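CurJ (PDB 5TZ6) probably catalyses dehydration, including vinylogous dehydration, of a polyketide intermediate as the dehydratase domain of a curacin synthase module, deposited here as an inactive variant. Local coordinates at residues A[237-251]-A[288-302]. The protein carries 1 engineered substitution. Numbering follows the deposited sequence.
Sequences NETFVPFSIDKFTFY and LVAQVIGFEGRKANP. With 7OD ((2E,5R)-5-hydroxy-2-methylhept-2-enoic acid), chain C.
Glu296 O accepts two backbone hydrogen bonds, from Phe243 N at 2.9 Å and from Ser244 N, both donors lying in its carbonyl plane; this is the signature of a classic beta bulge. It offers a worked example of how an antiparallel pair in a hotdog-fold dehydratase absorbs irregularity: the register slips by one residue between Pro242 and Ser244, and a second classic bulge sets Asp246 and Lys247 against Ile293 where the strands turn a corner.

The extra residue at the first bulge, Phe243, lends its ring to Arg298. With CG of Phe243 anti to the backbone N (chi1 178°), the guanidinium stacks flat on one face of the ring, a cation-pi contact, the planes 12° apart and Arg298 CZ 3.4 Å from Phe243 CE1. Arg298 CD also sits above that face as a CH-pi contact, while NE meets Glu296 OE1 on the anti side of the carboxylate, 28° out of the carboxylate plane, in a 2.7 Å salt bridge. Ring and carboxylate thus fix both the tilt and the rotation of the Arg298 guanidinium. A leucine in its place would probably leave the Glu296 carboxylate without this ion pair and the Phe243 face without its cation.

Along the pair, Val241 and Pro242 touch the bound hydroxy-methylheptenoic acid through carbon atoms, while Asp219 hydrogen-bonds it; Pro242 CD lies 3.5 Å from ligand atom CAE. Behind the proline, Phe295 CZ packs 3.7 Å from Pro242 CB, and Phe222 meets the Phe295 ring. Past the bulge, a water joins the strands, 2.7 Å from Ser244 OG and donating to Gly294 O.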
# COMPACT_ATOMS: atom_id res chain seq x y z
N ASN A 237 19.83 -12.78 35.76
CA ASN A 237 19.74 -12.63 34.31
C ASN A 237 18.32 -12.32 33.84
O ASN A 237 18.16 -11.87 32.69
CB ASN A 237 20.23 -13.89 33.60
CG ASN A 237 21.74 -14.02 33.62
OD1 ASN A 237 22.44 -13.04 33.86
ND2 ASN A 237 22.24 -15.23 33.36
N GLU A 238 17.31 -12.54 34.67
CA GLU A 238 15.92 -12.51 34.26
C GLU A 238 15.21 -11.28 34.81
O GLU A 238 15.52 -10.78 35.90
CB GLU A 238 15.17 -13.74 34.78
CG GLU A 238 15.52 -15.05 34.12
CD GLU A 238 14.92 -16.24 34.85
OE1 GLU A 238 14.88 -17.34 34.27
OE2 GLU A 238 14.48 -16.07 36.01
N THR A 239 14.23 -10.80 34.05
CA THR A 239 13.29 -9.79 34.52
C THR A 239 11.92 -10.12 33.96
O THR A 239 11.78 -10.98 33.08
CB THR A 239 13.73 -8.38 34.11
OG1 THR A 239 12.89 -7.41 34.74
CG2 THR A 239 13.68 -8.22 32.59
N PHE A 240 10.89 -9.43 34.46
CA PHE A 240 9.54 -9.62 33.95
C PHE A 240 9.41 -8.87 32.63
O PHE A 240 9.58 -7.65 32.59
CB PHE A 240 8.50 -9.13 34.97
CG PHE A 240 8.41 -9.98 36.21
CD1 PHE A 240 7.73 -11.19 36.19
CD2 PHE A 240 9.01 -9.58 37.39
CE1 PHE A 240 7.65 -11.99 37.32
CE2 PHE A 240 8.93 -10.37 38.53
CZ PHE A 240 8.25 -11.58 38.50
N VAL A 241 9.10 -9.59 31.56
CA VAL A 241 8.93 -8.99 30.24
C VAL A 241 7.45 -8.97 29.88
O VAL A 241 6.72 -9.93 30.19
CB VAL A 241 9.76 -9.72 29.18
CG1 VAL A 241 9.66 -9.00 27.85
CG2 VAL A 241 11.21 -9.80 29.64
N PRO A 242 6.95 -7.89 29.28
CA PRO A 242 5.52 -7.85 28.91
C PRO A 242 5.16 -9.03 28.02
O PRO A 242 5.81 -9.28 27.00
CB PRO A 242 5.39 -6.52 28.18
CG PRO A 242 6.45 -5.66 28.80
CD PRO A 242 7.61 -6.59 29.10
N PHE A 243 4.11 -9.72 28.39
CA PHE A 243 3.77 -10.96 27.72
C PHE A 243 2.34 -10.98 27.19
O PHE A 243 2.12 -11.48 26.08
CB PHE A 243 3.98 -12.12 28.70
CG PHE A 243 3.61 -13.46 28.15
CD1 PHE A 243 2.32 -13.95 28.28
CD2 PHE A 243 4.56 -14.24 27.50
CE1 PHE A 243 1.97 -15.20 27.78
CE2 PHE A 243 4.22 -15.49 26.99
CZ PHE A 243 2.92 -15.97 27.13
N SER A 244 1.37 -10.45 27.94
CA SER A 244 0.00 -10.43 27.45
C SER A 244 -0.75 -9.28 28.12
O SER A 244 -0.38 -8.83 29.20
CB SER A 244 -0.71 -11.76 27.73
OG SER A 244 -0.86 -11.98 29.12
N ILE A 245 -1.82 -8.82 27.47
CA ILE A 245 -2.63 -7.72 27.97
C ILE A 245 -4.10 -8.03 27.71
O ILE A 245 -4.49 -8.27 26.56
CB ILE A 245 -2.24 -6.38 27.32
CG1 ILE A 245 -0.86 -5.95 27.81
CG2 ILE A 245 -3.26 -5.32 27.64
CD1 ILE A 245 -0.30 -4.76 27.06
N ASP A 246 -4.91 -8.01 28.76
CA ASP A 246 -6.34 -8.25 28.57
C ASP A 246 -7.00 -7.09 27.83
O ASP A 246 -7.70 -7.30 26.83
CB ASP A 246 -7.03 -8.53 29.90
CG ASP A 246 -6.55 -9.82 30.54
OD1 ASP A 246 -6.13 -10.73 29.80
OD2 ASP A 246 -6.59 -9.92 31.79
N LYS A 247 -6.79 -5.85 28.28
CA LYS A 247 -7.37 -4.72 27.57
C LYS A 247 -6.57 -3.45 27.76
O LYS A 247 -6.28 -3.05 28.89
CB LYS A 247 -8.82 -4.49 28.02
CG LYS A 247 -9.50 -3.34 27.31
CD LYS A 247 -10.99 -3.35 27.55
CE LYS A 247 -11.29 -3.16 29.02
NZ LYS A 247 -12.74 -3.39 29.31
N PHE A 248 -6.24 -2.79 26.65
CA PHE A 248 -5.57 -1.49 26.65
C PHE A 248 -6.51 -0.47 26.02
O PHE A 248 -6.87 -0.60 24.85
CB PHE A 248 -4.26 -1.57 25.87
CG PHE A 248 -3.44 -0.31 25.92
CD1 PHE A 248 -3.85 0.83 25.25
CD2 PHE A 248 -2.23 -0.28 26.60
CE1 PHE A 248 -3.10 1.98 25.29
CE2 PHE A 248 -1.47 0.87 26.64
CZ PHE A 248 -1.91 2.00 25.98
N THR A 249 -6.86 0.57 26.76
CA THR A 249 -7.77 1.59 26.28
C THR A 249 -7.05 2.93 26.16
O THR A 249 -6.43 3.40 27.11
CB THR A 249 -8.99 1.73 27.20
OG1 THR A 249 -9.59 0.44 27.39
CG2 THR A 249 -10.02 2.68 26.59
N PHE A 250 -7.13 3.51 24.96
CA PHE A 250 -6.67 4.86 24.69
C PHE A 250 -7.88 5.78 24.64
O PHE A 250 -8.79 5.56 23.83
CB PHE A 250 -5.90 4.90 23.37
CG PHE A 250 -5.57 6.28 22.89
CD1 PHE A 250 -4.58 7.04 23.51
CD2 PHE A 250 -6.25 6.83 21.82
CE1 PHE A 250 -4.28 8.32 23.05
CE2 PHE A 250 -5.96 8.11 21.36
CZ PHE A 250 -4.97 8.86 21.98
N TYR A 251 -7.89 6.79 25.50
CA TYR A 251 -8.99 7.76 25.58
C TYR A 251 -8.71 9.01 24.76
O TYR A 251 -9.49 9.35 23.87
CB TYR A 251 -9.25 8.11 27.05
CG TYR A 251 -9.68 6.92 27.87
CD1 TYR A 251 -11.02 6.54 27.93
CD2 TYR A 251 -8.75 6.15 28.56
CE1 TYR A 251 -11.42 5.45 28.67
CE2 TYR A 251 -9.15 5.05 29.30
CZ TYR A 251 -10.48 4.70 29.35
OH TYR A 251 -10.87 3.61 30.08
N LEU A 288 -8.22 10.81 32.46
CA LEU A 288 -7.61 9.53 32.15
C LEU A 288 -7.14 9.52 30.69
O LEU A 288 -7.94 9.74 29.78
CB LEU A 288 -8.61 8.41 32.41
CG LEU A 288 -8.12 6.99 32.67
CD1 LEU A 288 -7.06 6.96 33.76
CD2 LEU A 288 -9.32 6.14 33.06
N VAL A 289 -5.85 9.31 30.49
CA VAL A 289 -5.27 9.25 29.15
C VAL A 289 -5.32 7.83 28.58
O VAL A 289 -5.66 7.63 27.42
CB VAL A 289 -3.83 9.80 29.19
CG1 VAL A 289 -3.03 9.33 27.98
CG2 VAL A 289 -3.83 11.32 29.29
N ALA A 290 -4.97 6.83 29.39
CA ALA A 290 -4.93 5.45 28.93
C ALA A 290 -5.06 4.55 30.14
O ALA A 290 -4.73 4.93 31.26
CB ALA A 290 -3.64 5.15 28.15
N GLN A 291 -5.52 3.32 29.89
CA GLN A 291 -5.74 2.38 30.97
C GLN A 291 -5.41 0.97 30.50
O GLN A 291 -5.69 0.61 29.35
CB GLN A 291 -7.19 2.43 31.46
CG GLN A 291 -7.43 1.61 32.71
CD GLN A 291 -8.85 1.73 33.21
OE1 GLN A 291 -9.08 1.92 34.40
NE2 GLN A 291 -9.80 1.63 32.30
N VAL A 292 -4.80 0.18 31.37
CA VAL A 292 -4.39 -1.18 31.06
C VAL A 292 -4.97 -2.10 32.12
O VAL A 292 -4.68 -1.92 33.32
CB VAL A 292 -2.87 -1.33 30.99
CG1 VAL A 292 -2.49 -2.80 30.74
CG2 VAL A 292 -2.30 -0.43 29.92
N ILE A 293 -5.75 -3.08 31.69
CA ILE A 293 -6.37 -4.06 32.57
C ILE A 293 -5.79 -5.42 32.21
O ILE A 293 -5.78 -5.80 31.03
CB ILE A 293 -7.90 -4.07 32.42
CG1 ILE A 293 -8.49 -2.73 32.85
CG2 ILE A 293 -8.51 -5.21 33.24
CD1 ILE A 293 -8.40 -2.47 34.32
N GLY A 294 -5.32 -6.15 33.22
CA GLY A 294 -4.81 -7.48 32.98
C GLY A 294 -3.46 -7.51 32.29
O GLY A 294 -3.24 -8.36 31.42
N PHE A 295 -2.58 -6.58 32.63
CA PHE A 295 -1.20 -6.67 32.15
C PHE A 295 -0.51 -7.84 32.83
O PHE A 295 -0.52 -7.95 34.05
CB PHE A 295 -0.45 -5.38 32.45
CG PHE A 295 1.00 -5.42 32.05
CD1 PHE A 295 1.94 -6.01 32.88
CD2 PHE A 295 1.42 -4.87 30.85
CE1 PHE A 295 3.27 -6.06 32.51
CE2 PHE A 295 2.75 -4.92 30.48
CZ PHE A 295 3.68 -5.51 31.31
N GLU A 296 0.09 -8.72 32.03
CA GLU A 296 0.88 -9.82 32.55
C GLU A 296 2.26 -9.78 31.93
O GLU A 296 2.39 -9.82 30.70
CB GLU A 296 0.23 -11.18 32.29
CG GLU A 296 1.07 -12.32 32.88
CD GLU A 296 0.46 -13.70 32.68
OE1 GLU A 296 0.98 -14.47 31.84
OE2 GLU A 296 -0.55 -14.02 33.35
N GLY A 297 3.28 -9.69 32.79
CA GLY A 297 4.66 -9.88 32.39
C GLY A 297 5.13 -11.22 32.95
O GLY A 297 4.60 -11.72 33.94
N ARG A 298 6.13 -11.81 32.30
CA ARG A 298 6.66 -13.09 32.72
C ARG A 298 8.17 -13.02 32.81
O ARG A 298 8.82 -12.41 31.95
CB ARG A 298 6.26 -14.22 31.77
CG ARG A 298 4.78 -14.50 31.78
CD ARG A 298 4.48 -15.83 31.14
NE ARG A 298 3.04 -16.09 31.09
CZ ARG A 298 2.50 -17.15 30.51
NH1 ARG A 298 3.27 -18.06 29.93
NH2 ARG A 298 1.19 -17.30 30.51
N LYS A 299 8.72 -13.66 33.84
CA LYS A 299 10.16 -13.72 34.01
C LYS A 299 10.80 -14.31 32.77
O LYS A 299 10.32 -15.31 32.23
CB LYS A 299 10.51 -14.57 35.23
CG LYS A 299 10.35 -13.87 36.57
CD LYS A 299 11.69 -13.52 37.18
CE LYS A 299 11.57 -13.23 38.67
NZ LYS A 299 12.88 -12.91 39.28
N ALA A 300 11.88 -13.69 32.30
CA ALA A 300 12.56 -14.20 31.12
C ALA A 300 13.93 -13.57 31.00
O ALA A 300 14.19 -12.48 31.53
CB ALA A 300 11.74 -13.94 29.85
N ASN A 301 14.81 -14.27 30.31
CA ASN A 301 16.11 -13.73 29.95
C ASN A 301 15.98 -13.03 28.60
O ASN A 301 15.69 -13.70 27.60
CB ASN A 301 17.15 -14.83 29.87
CG ASN A 301 18.55 -14.30 29.64
OD1 ASN A 301 18.76 -13.33 28.91
ND2 ASN A 301 19.53 -14.95 30.27
N PRO A 302 16.16 -11.71 28.53
CA PRO A 302 15.93 -11.03 27.25
C PRO A 302 16.76 -11.59 26.11
O PRO A 302 16.34 -11.50 24.94
CB PRO A 302 16.30 -9.57 27.56
CG PRO A 302 16.08 -9.44 29.04
CD PRO A 302 16.52 -10.77 29.60
OAB 7OD C . 13.18 -7.34 26.29
CAA 7OD C . 12.20 -7.23 25.52
OAI 7OD C . 12.17 -7.90 24.46
CAC 7OD C . 11.04 -6.30 25.87
CAK 7OD C . 9.84 -6.18 24.92
CAD 7OD C . 11.07 -5.48 27.17
CAE 7OD C . 9.88 -4.55 27.48
CAF 7OD C . 9.89 -3.87 28.87
OAH 7OD C . 10.25 -2.49 28.71
CAG 7OD C . 10.86 -4.51 29.88
CAJ 7OD C . 10.49 -4.00 31.28
O HOH W 1 -2.90 -10.83 30.41